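Local coordinates for protein cellulase (Bacillus sp. BG-CS10, PDB 5E09) that probably hydrolyses internal beta-1,4-glucosidic bonds of cellulose, as a family 5 endoglucanase that also carries a family 46 carbohydrate-binding module, at residues A[224-228]-A[248-253]; A[10-14]-A[263-268]; A[52-56]-A[332-336]. The contacts are given in a common frame with arbitrary orientation. Numbering follows the deposited sequence.

In the fold
All three contacts belong to the eight-stranded (beta/alpha) barrel, and their centres form a nearly equilateral triangle: the centres of interactions 1 and 2 lie about 19 Å apart, those of interactions 2 and 3 about 20 Å, and those of interactions 1 and 3 about 21 Å. None touches another; the nearest atoms of interactions 1 and 2 are about 6 Å apart. Those two reach the same sheet through neighbouring strands, interaction 1 at the C-terminal end of 219-225 and interaction 2 at the start of 267-272. Interaction 1 adjoins E149 and E271, at positions consistent with the catalytic glutamates of family 5. Interaction 3 joins the last barrel helix, 326-337, to the connection before strand 57-60.

Interaction 1 (A[224-228]-A[248-253]); sequences HYYGF and DIIDTF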
loop_
_atom_site.group_PDB
_atom_site.type_symbol
_atom_site.label_atom_id
_atom_site.label_comp_id
_atom_site.label_asym_id
_atom_site.label_seq_id
_atom_site.Cartn_x
_atom_site.Cartn_y
_atom_site.Cartn_z
ATOM N N HIS A 224 -0.336 -11.649 -0.583
ATOM C CA HIS A 224 -0.279 -10.199 -0.698
ATOM C C HIS A 224 -1.530 -9.595 -0.081
ATOM O O HIS A 224 -2.571 -10.244 -0.033
ATOM C CB HIS A 224 -0.155 -9.763 -2.161
ATOM C CG HIS A 224 1.158 -10.108 -2.786
ATOM N ND1 HIS A 224 1.436 -9.869 -4.118
ATOM C CD2 HIS A 224 2.273 -10.674 -2.269
ATOM C CE1 HIS A 224 2.658 -10.274 -4.390
ATOM N NE2 HIS A 224 3.192 -10.769 -3.287
ATOM N N TYR A 225 -1.434 -8.354 0.383
ATOM C CA TYR A 225 -2.580 -7.696 1.001
ATOM C C TYR A 225 -2.518 -6.181 0.845
ATOM O O TYR A 225 -1.512 -5.558 1.160
ATOM C CB TYR A 225 -2.668 -8.061 2.482
ATOM C CG TYR A 225 -3.947 -7.591 3.121
ATOM C CD1 TYR A 225 -5.139 -8.270 2.900
ATOM C CD2 TYR A 225 -3.972 -6.462 3.931
ATOM C CE1 TYR A 225 -6.315 -7.849 3.471
ATOM C CE2 TYR A 225 -5.149 -6.030 4.510
ATOM C CZ TYR A 225 -6.317 -6.731 4.278
ATOM O OH TYR A 225 -7.493 -6.313 4.850
ATOM N N TYR A 226 -3.606 -5.588 0.371
ATOM C CA TYR A 226 -3.615 -4.160 0.073
ATOM C C TYR A 226 -4.808 -3.457 0.691
ATOM O O TYR A 226 -5.152 -2.344 0.302
ATOM C CB TYR A 226 -3.593 -3.936 -1.437
ATOM C CG TYR A 226 -2.215 -4.111 -2.020
ATOM C CD1 TYR A 226 -1.315 -3.049 -2.042
ATOM C CD2 TYR A 226 -1.801 -5.338 -2.528
ATOM C CE1 TYR A 226 -0.041 -3.200 -2.562
ATOM C CE2 TYR A 226 -0.527 -5.500 -3.048
ATOM C CZ TYR A 226 0.348 -4.426 -3.063
ATOM O OH TYR A 226 1.614 -4.572 -3.586
ATOM N N GLY A 227 -5.436 -4.123 1.652
ATOM C CA GLY A 227 -6.496 -3.524 2.433
ATOM C C GLY A 227 -7.872 -3.735 1.842
ATOM O O GLY A 227 -8.028 -3.880 0.627
ATOM N N PHE A 228 -8.863 -3.764 2.729
ATOM C CA PHE A 228 -10.264 -3.775 2.351
ATOM C C PHE A 228 -10.506 -2.752 1.243
ATOM O O PHE A 228 -10.327 -1.549 1.441
ATOM C CB PHE A 228 -11.130 -3.487 3.576
ATOM C CG PHE A 228 -12.599 -3.558 3.312
ATOM C CD1 PHE A 228 -13.168 -4.709 2.791
ATOM C CD2 PHE A 228 -13.421 -2.477 3.602
ATOM C CE1 PHE A 228 -14.531 -4.782 2.551
ATOM C CE2 PHE A 228 -14.787 -2.541 3.363
ATOM C CZ PHE A 228 -15.343 -3.695 2.836
ATOM N N ASP A 248 -11.732 -7.014 8.161
ATOM C CA ASP A 248 -11.152 -7.655 6.985
ATOM C C ASP A 248 -9.718 -8.086 7.268
ATOM O O ASP A 248 -9.299 -9.192 6.890
ATOM C CB ASP A 248 -11.193 -6.726 5.778
ATOM C CG ASP A 248 -10.825 -7.439 4.497
ATOM O OD1 ASP A 248 -11.668 -8.214 3.995
ATOM O OD2 ASP A 248 -9.693 -7.235 4.001
ATOM N N ILE A 249 -8.964 -7.218 7.938
ATOM C CA ILE A 249 -7.618 -7.613 8.369
ATOM C C ILE A 249 -7.639 -8.849 9.293
ATOM O O ILE A 249 -6.928 -9.856 9.061
ATOM C CB ILE A 249 -6.912 -6.452 9.085
ATOM C CG1 ILE A 249 -6.644 -5.317 8.090
ATOM C CG2 ILE A 249 -5.628 -6.933 9.747
ATOM C CD1 ILE A 249 -6.192 -4.027 8.727
ATOM N N ILE A 250 -8.471 -8.769 10.327
ATOM C CA ILE A 250 -8.559 -9.835 11.322
ATOM C C ILE A 250 -8.937 -11.178 10.700
ATOM O O ILE A 250 -8.259 -12.177 10.932
ATOM C CB ILE A 250 -9.568 -9.473 12.430
ATOM C CG1 ILE A 250 -8.978 -8.395 13.340
ATOM C CG2 ILE A 250 -9.940 -10.700 13.250
ATOM C CD1 ILE A 250 -9.889 -7.992 14.464
ATOM N N ASP A 251 -10.004 -11.197 9.906
ATOM C CA ASP A 251 -10.450 -12.421 9.245
ATOM C C ASP A 251 -9.376 -12.972 8.307
ATOM O O ASP A 251 -9.005 -14.166 8.384
ATOM C CB ASP A 251 -11.746 -12.174 8.460
ATOM C CG ASP A 251 -12.914 -11.779 9.357
ATOM O OD1 ASP A 251 -12.826 -11.979 10.588
ATOM O OD2 ASP A 251 -13.930 -11.276 8.829
ATOM N N THR A 252 -8.872 -12.097 7.433
ATOM C CA THR A 252 -7.872 -12.507 6.453
ATOM C C THR A 252 -6.712 -13.233 7.116
ATOM O O THR A 252 -6.385 -14.385 6.774
ATOM C CB THR A 252 -7.314 -11.308 5.663
ATOM O OG1 THR A 252 -8.376 -10.665 4.945
ATOM C CG2 THR A 252 -6.245 -11.769 4.684
ATOM N N PHE A 253 -6.095 -12.584 8.093
ATOM C CA PHE A 253 -4.882 -13.176 8.624
ATOM C C PHE A 253 -5.164 -14.235 9.686
ATOM O O PHE A 253 -4.295 -15.042 10.003
ATOM C CB PHE A 253 -3.956 -12.070 9.110
ATOM C CG PHE A 253 -3.361 -11.285 7.970
ATOM C CD1 PHE A 253 -2.355 -11.837 7.195
ATOM C CD2 PHE A 253 -3.860 -10.042 7.626
ATOM C CE1 PHE A 253 -1.821 -11.147 6.122
ATOM C CE2 PHE A 253 -3.331 -9.339 6.555
ATOM C CZ PHE A 253 -2.307 -9.892 5.799
#
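The chain leaves the end of strand 219-225 at Y225, turns through G227 and reaches F228, the N-cap of the short helix 229-232, while 248-253 is a regular stretch of helix 243-261. The backbones come closest at the end of the turn: CA of F228 lies 6.1 Å from CA of D248, and CA of G227 lies 7.3 Å from CA of I249. At the phi/psi of G227, 90/151, a CB would clash with the preceding carbonyl. Y225 directs its CB toward the helix, and its OH donates a short 2.5 Å hydrogen bond to OD2 of D248. Helix 243-261 is the main helix of the beta-alpha-beta crossover from strand 219-225 to 267-272, and Y225 lies in the layer between sheet and helix. Its flanking residues turn elsewhere: H224 ND1 bonds E149 and Y226 OH bonds E271, at the substrate end of the barrel in family 5 enzymes. F253 sets its ring edge on the Y225 face, a T-shaped pair with centroids 5.2 Å apart and planes at 69°. I249 CG1 meets Y225 CE2 at 3.9 Å, and the F228 and D248 CB atoms are also 3.9 Å apart.

Interaction 2 (A[10-14]-A[263-268]); sequences IQSYV and NGIPVV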
loop_
_atom_site.group_PDB
_atom_site.type_symbol
_atom_site.label_atom_id
_atom_site.label_comp_id
_atom_site.label_asym_id
_atom_site.label_seq_id
_atom_site.Cartn_x
_atom_site.Cartn_y
_atom_site.Cartn_z
ATOM N N ILE A 10 13.090 -23.310 9.457
ATOM C CA ILE A 10 12.536 -22.465 8.409
ATOM C C ILE A 10 11.652 -21.366 9.014
ATOM O O ILE A 10 11.586 -20.251 8.490
ATOM C CB ILE A 10 11.747 -23.295 7.364
ATOM C CG1 ILE A 10 11.491 -22.462 6.106
ATOM C CG2 ILE A 10 10.457 -23.876 7.952
ATOM C CD1 ILE A 10 12.758 -22.011 5.409
ATOM N N GLN A 11 11.008 -21.671 10.138
ATOM C CA GLN A 11 10.204 -20.684 10.846
ATOM C C GLN A 11 11.082 -19.584 11.445
ATOM O O GLN A 11 10.686 -18.412 11.495
ATOM C CB GLN A 11 9.379 -21.347 11.949
ATOM C CG GLN A 11 8.200 -22.174 11.469
ATOM C CD GLN A 11 7.384 -22.749 12.621
ATOM O OE1 GLN A 11 7.925 -23.404 13.517
ATOM N NE2 GLN A 11 6.076 -22.502 12.603
ATOM N N SER A 12 12.271 -19.968 11.905
ATOM C CA SER A 12 13.220 -19.019 12.477
ATOM C C SER A 12 13.879 -18.201 11.377
ATOM O O SER A 12 14.127 -17.007 11.532
ATOM C CB SER A 12 14.281 -19.749 13.305
ATOM O OG SER A 12 13.695 -20.361 14.438
ATOM N N TYR A 13 14.180 -18.877 10.276
ATOM C CA TYR A 13 14.630 -18.243 9.050
ATOM C C TYR A 13 13.670 -17.116 8.665
ATOM O O TYR A 13 14.090 -15.972 8.493
ATOM C CB TYR A 13 14.729 -19.292 7.939
ATOM C CG TYR A 13 15.215 -18.800 6.590
ATOM C CD1 TYR A 13 14.325 -18.255 5.668
ATOM C CD2 TYR A 13 16.548 -18.918 6.219
ATOM C CE1 TYR A 13 14.750 -17.823 4.430
ATOM C CE2 TYR A 13 16.986 -18.484 4.977
ATOM C CZ TYR A 13 16.077 -17.935 4.084
ATOM O OH TYR A 13 16.478 -17.499 2.834
ATOM N N VAL A 14 12.380 -17.436 8.567
ATOM C CA VAL A 14 11.386 -16.449 8.146
ATOM C C VAL A 14 11.183 -15.350 9.194
ATOM O O VAL A 14 11.027 -14.178 8.841
ATOM C CB VAL A 14 10.029 -17.120 7.818
ATOM C CG1 VAL A 14 8.906 -16.085 7.727
ATOM C CG2 VAL A 14 10.136 -17.906 6.519
ATOM N N ASN A 263 0.214 -24.720 11.508
ATOM C CA ASN A 263 1.003 -25.897 11.165
ATOM C C ASN A 263 2.439 -25.443 10.934
ATOM O O ASN A 263 2.784 -24.296 11.205
ATOM C CB ASN A 263 0.512 -26.509 9.855
ATOM C CG ASN A 263 -0.965 -26.859 9.897
ATOM O OD1 ASN A 263 -1.417 -27.584 10.783
ATOM N ND2 ASN A 263 -1.728 -26.329 8.948
ATOM N N GLY A 264 3.296 -26.309 10.431
ATOM C CA GLY A 264 4.684 -25.928 10.256
ATOM C C GLY A 264 5.073 -24.911 9.212
ATOM O O GLY A 264 6.256 -24.624 9.038
ATOM N N ILE A 265 4.093 -24.383 8.485
ATOM C CA ILE A 265 4.439 -23.466 7.399
ATOM C C ILE A 265 4.449 -21.964 7.675
ATOM O O ILE A 265 3.418 -21.370 7.994
ATOM C CB ILE A 265 3.456 -23.749 6.241
ATOM C CG1 ILE A 265 3.297 -25.261 6.049
ATOM C CG2 ILE A 265 3.920 -23.065 4.961
ATOM C CD1 ILE A 265 2.356 -25.645 4.940
ATOM N N PRO A 266 5.622 -21.340 7.527
ATOM C CA PRO A 266 5.784 -19.904 7.757
ATOM C C PRO A 266 5.242 -19.085 6.587
ATOM O O PRO A 266 5.310 -19.529 5.439
ATOM C CB PRO A 266 7.295 -19.745 7.889
ATOM C CG PRO A 266 7.843 -20.815 7.008
ATOM C CD PRO A 266 6.887 -21.979 7.118
ATOM N N VAL A 267 4.714 -17.903 6.885
ATOM C CA VAL A 267 4.096 -17.062 5.875
ATOM C C VAL A 267 4.859 -15.751 5.678
ATOM O O VAL A 267 5.283 -15.110 6.642
ATOM C CB VAL A 267 2.630 -16.749 6.242
ATOM C CG1 VAL A 267 1.985 -15.839 5.194
ATOM C CG2 VAL A 267 1.839 -18.039 6.400
ATOM N N VAL A 268 5.054 -15.384 4.415
ATOM C CA VAL A 268 5.540 -14.065 4.050
ATOM C C VAL A 268 4.450 -13.271 3.323
ATOM O O VAL A 268 3.955 -13.668 2.253
ATOM C CB VAL A 268 6.797 -14.134 3.161
ATOM C CG1 VAL A 268 7.162 -12.741 2.661
ATOM C CG2 VAL A 268 7.968 -14.750 3.926
#
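I10 opens the contact from helix 9-15 by aiming its CB at the opposing segment, where its CG1 meets CG of P266 at 4.1 Å; the backbone O of I10, which accepts the helical bond from V14 N at 2.9 Å, is also 4.1 Å from CG of P266. Q11 is the residue nearest the other backbone, its CA 5.4 Å from CA of P266. Its CG lies 4.0 Å from O of G264 and 4.4 Å from CB of P266, whereas NE2 of Q11 stays 4.0 Å from O of N263, too far for a hydrogen bond; OE1 is hydrogen-bonded to T8 N, just ahead of the helix. Y13 faces other parts of the chain: its OH bonds the carbonyl of H140, just before strand 142-145, while its ring meets that of Y97, at the start of strand 97-100, edge-to-face. These two neighbours are consistent with the helix lying across the N-terminal mouth of the (beta/alpha)8 barrel as a bottom lid, with P266 immediately ahead of strand 267-272. V14, one turn after I10, completes the apolar surface: CG2 touches CB of P266 at 3.7 Å, and CG1 approaches O of V267 at 3.9 Å and CG2 of V268 at 4.1 Å. V268 and V14 both also rest on I220 of the adjacent strand, whereas V267 points its CB away, to V256 and F260 of helix 243-261.

Interaction 3 (A[52-56]-A[332-336]); sequences DEGYK and LKASW
An aromatic, edge-to-face contact joins the loop between helix 44-52 and strand 57-60 to helix 326-337 on the outside of the barrel. Segment 332-336 lies on helix 326-337, with W336 N bonded to L332 O at 3.0 Å; G54, at phi/psi 104/-1, ends helix 44-52 in a Schellman motif, and Y55 is extended at -73/134. G54 CA lies 8.0 Å from K333 CA. Y55 (chi1 -77°, chi2 -78°) offers a ring face to the six-membered ring edge of W336 (chi1 -57°, chi2 -21°): centroids 5.0 Å apart, planes at 71°, Y55 CZ to W336 CZ2 3.6 Å. W336 CH2 is 3.6 Å from E53 O. One water is hydrogen-bonded to Y55 OH (3.0 Å from water O) and accepts a weak bond from W336 NE1 (3.3 Å). K333 NZ, 4.5 Å from E53 OE1, is beyond a salt bridge; that oxygen bonds W323 NE1. With Y55 also on L309 and P19, this is the seam of a TIM barrel, where the eighth helix meets the first beta-alpha unit.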
loop_
_atom_site.group_PDB
_atom_site.type_symbol
_atom_site.label_atom_id
_atom_site.label_comp_id
_atom_site.label_asym_id
_atom_site.label_seq_id
_atom_site.Cartn_x
_atom_site.Cartn_y
_atom_site.Cartn_z
ATOM N N ASP A 52 20.184 0.216 6.823
ATOM C CA ASP A 52 20.339 1.181 7.918
ATOM C C ASP A 52 19.012 1.534 8.582
ATOM O O ASP A 52 18.959 1.764 9.790
ATOM C CB ASP A 52 21.001 2.474 7.420
ATOM C CG ASP A 52 21.273 3.469 8.536
ATOM O OD1 ASP A 52 20.967 3.156 9.708
ATOM O OD2 ASP A 52 21.789 4.570 8.234
ATOM N N GLU A 53 17.943 1.578 7.791
ATOM C CA GLU A 53 16.640 1.978 8.305
ATOM C C GLU A 53 16.001 0.882 9.153
ATOM O O GLU A 53 14.912 1.067 9.696
ATOM C CB GLU A 53 15.713 2.369 7.155
ATOM C CG GLU A 53 16.160 3.618 6.399
ATOM C CD GLU A 53 16.183 4.866 7.275
ATOM O OE1 GLU A 53 15.197 5.115 8.005
ATOM O OE2 GLU A 53 17.197 5.595 7.237
ATOM N N GLY A 54 16.679 -0.257 9.262
ATOM C CA GLY A 54 16.230 -1.328 10.133
ATOM C C GLY A 54 15.577 -2.497 9.416
ATOM O O GLY A 54 15.161 -3.465 10.058
ATOM N N TYR A 55 15.478 -2.410 8.089
ATOM C CA TYR A 55 14.928 -3.502 7.292
ATOM C C TYR A 55 15.915 -4.656 7.234
ATOM O O TYR A 55 17.106 -4.446 7.010
ATOM C CB TYR A 55 14.569 -3.023 5.884
ATOM C CG TYR A 55 13.281 -2.239 5.854
ATOM C CD1 TYR A 55 12.052 -2.888 5.911
ATOM C CD2 TYR A 55 13.289 -0.846 5.797
ATOM C CE1 TYR A 55 10.869 -2.182 5.901
ATOM C CE2 TYR A 55 12.103 -0.127 5.787
ATOM C CZ TYR A 55 10.897 -0.803 5.839
ATOM O OH TYR A 55 9.716 -0.103 5.829
ATOM N N LYS A 56 15.422 -5.873 7.443
ATOM C CA LYS A 56 16.297 -7.039 7.502
ATOM C C LYS A 56 16.157 -7.969 6.292
ATOM O O LYS A 56 16.810 -9.011 6.223
ATOM C CB LYS A 56 16.042 -7.819 8.792
ATOM C CG LYS A 56 16.464 -7.068 10.038
ATOM C CD LYS A 56 17.061 -7.998 11.064
ATOM C CE LYS A 56 16.130 -9.148 11.371
ATOM N NZ LYS A 56 16.760 -10.087 12.338
ATOM N N LEU A 332 5.502 2.927 10.937
ATOM C CA LEU A 332 5.894 1.554 10.598
ATOM C C LEU A 332 6.948 1.017 11.574
ATOM O O LEU A 332 6.805 -0.076 12.141
ATOM C CB LEU A 332 6.439 1.477 9.168
ATOM C CG LEU A 332 5.565 1.938 8.001
ATOM C CD1 LEU A 332 6.320 1.740 6.695
ATOM C CD2 LEU A 332 4.214 1.212 7.971
ATOM N N LYS A 333 8.005 1.805 11.754
ATOM C CA LYS A 333 9.134 1.465 12.613
ATOM C C LYS A 333 8.671 1.171 14.029
ATOM O O LYS A 333 9.069 0.169 14.630
ATOM C CB LYS A 333 10.149 2.609 12.612
ATOM C CG LYS A 333 11.532 2.245 13.119
ATOM C CD LYS A 333 12.502 3.392 12.858
ATOM C CE LYS A 333 13.951 2.949 12.978
ATOM N NZ LYS A 333 14.875 3.904 12.297
ATOM N N ALA A 334 7.818 2.046 14.552
ATOM C CA ALA A 334 7.231 1.846 15.872
ATOM C C ALA A 334 6.427 0.550 15.914
ATOM O O ALA A 334 6.504 -0.215 16.881
ATOM C CB ALA A 334 6.349 3.032 16.251
ATOM N N SER A 335 5.659 0.301 14.858
ATOM C CA SER A 335 4.798 -0.875 14.818
ATOM C C SER A 335 5.584 -2.187 14.761
ATOM O O SER A 335 5.067 -3.228 15.167
ATOM C CB SER A 335 3.836 -0.782 13.634
ATOM O OG SER A 335 3.055 0.399 13.723
ATOM N N TRP A 336 6.823 -2.144 14.266
ATOM C CA TRP A 336 7.682 -3.332 14.304
ATOM C C TRP A 336 7.889 -3.842 15.729
ATOM O O TRP A 336 8.069 -5.042 15.940
ATOM C CB TRP A 336 9.058 -3.060 13.693
ATOM C CG TRP A 336 9.048 -2.579 12.293
ATOM C CD1 TRP A 336 8.041 -2.714 11.379
ATOM C CD2 TRP A 336 10.105 -1.881 11.627
ATOM N NE1 TRP A 336 8.408 -2.138 10.184
ATOM C CE2 TRP A 336 9.666 -1.619 10.313
ATOM C CE3 TRP A 336 11.376 -1.452 12.018
ATOM C CZ2 TRP A 336 10.460 -0.944 9.389
ATOM C CZ3 TRP A 336 12.161 -0.782 11.095
ATOM C CH2 TRP A 336 11.699 -0.536 9.797
HETATM O O HOH W 1 7.486 -1.593 7.062
#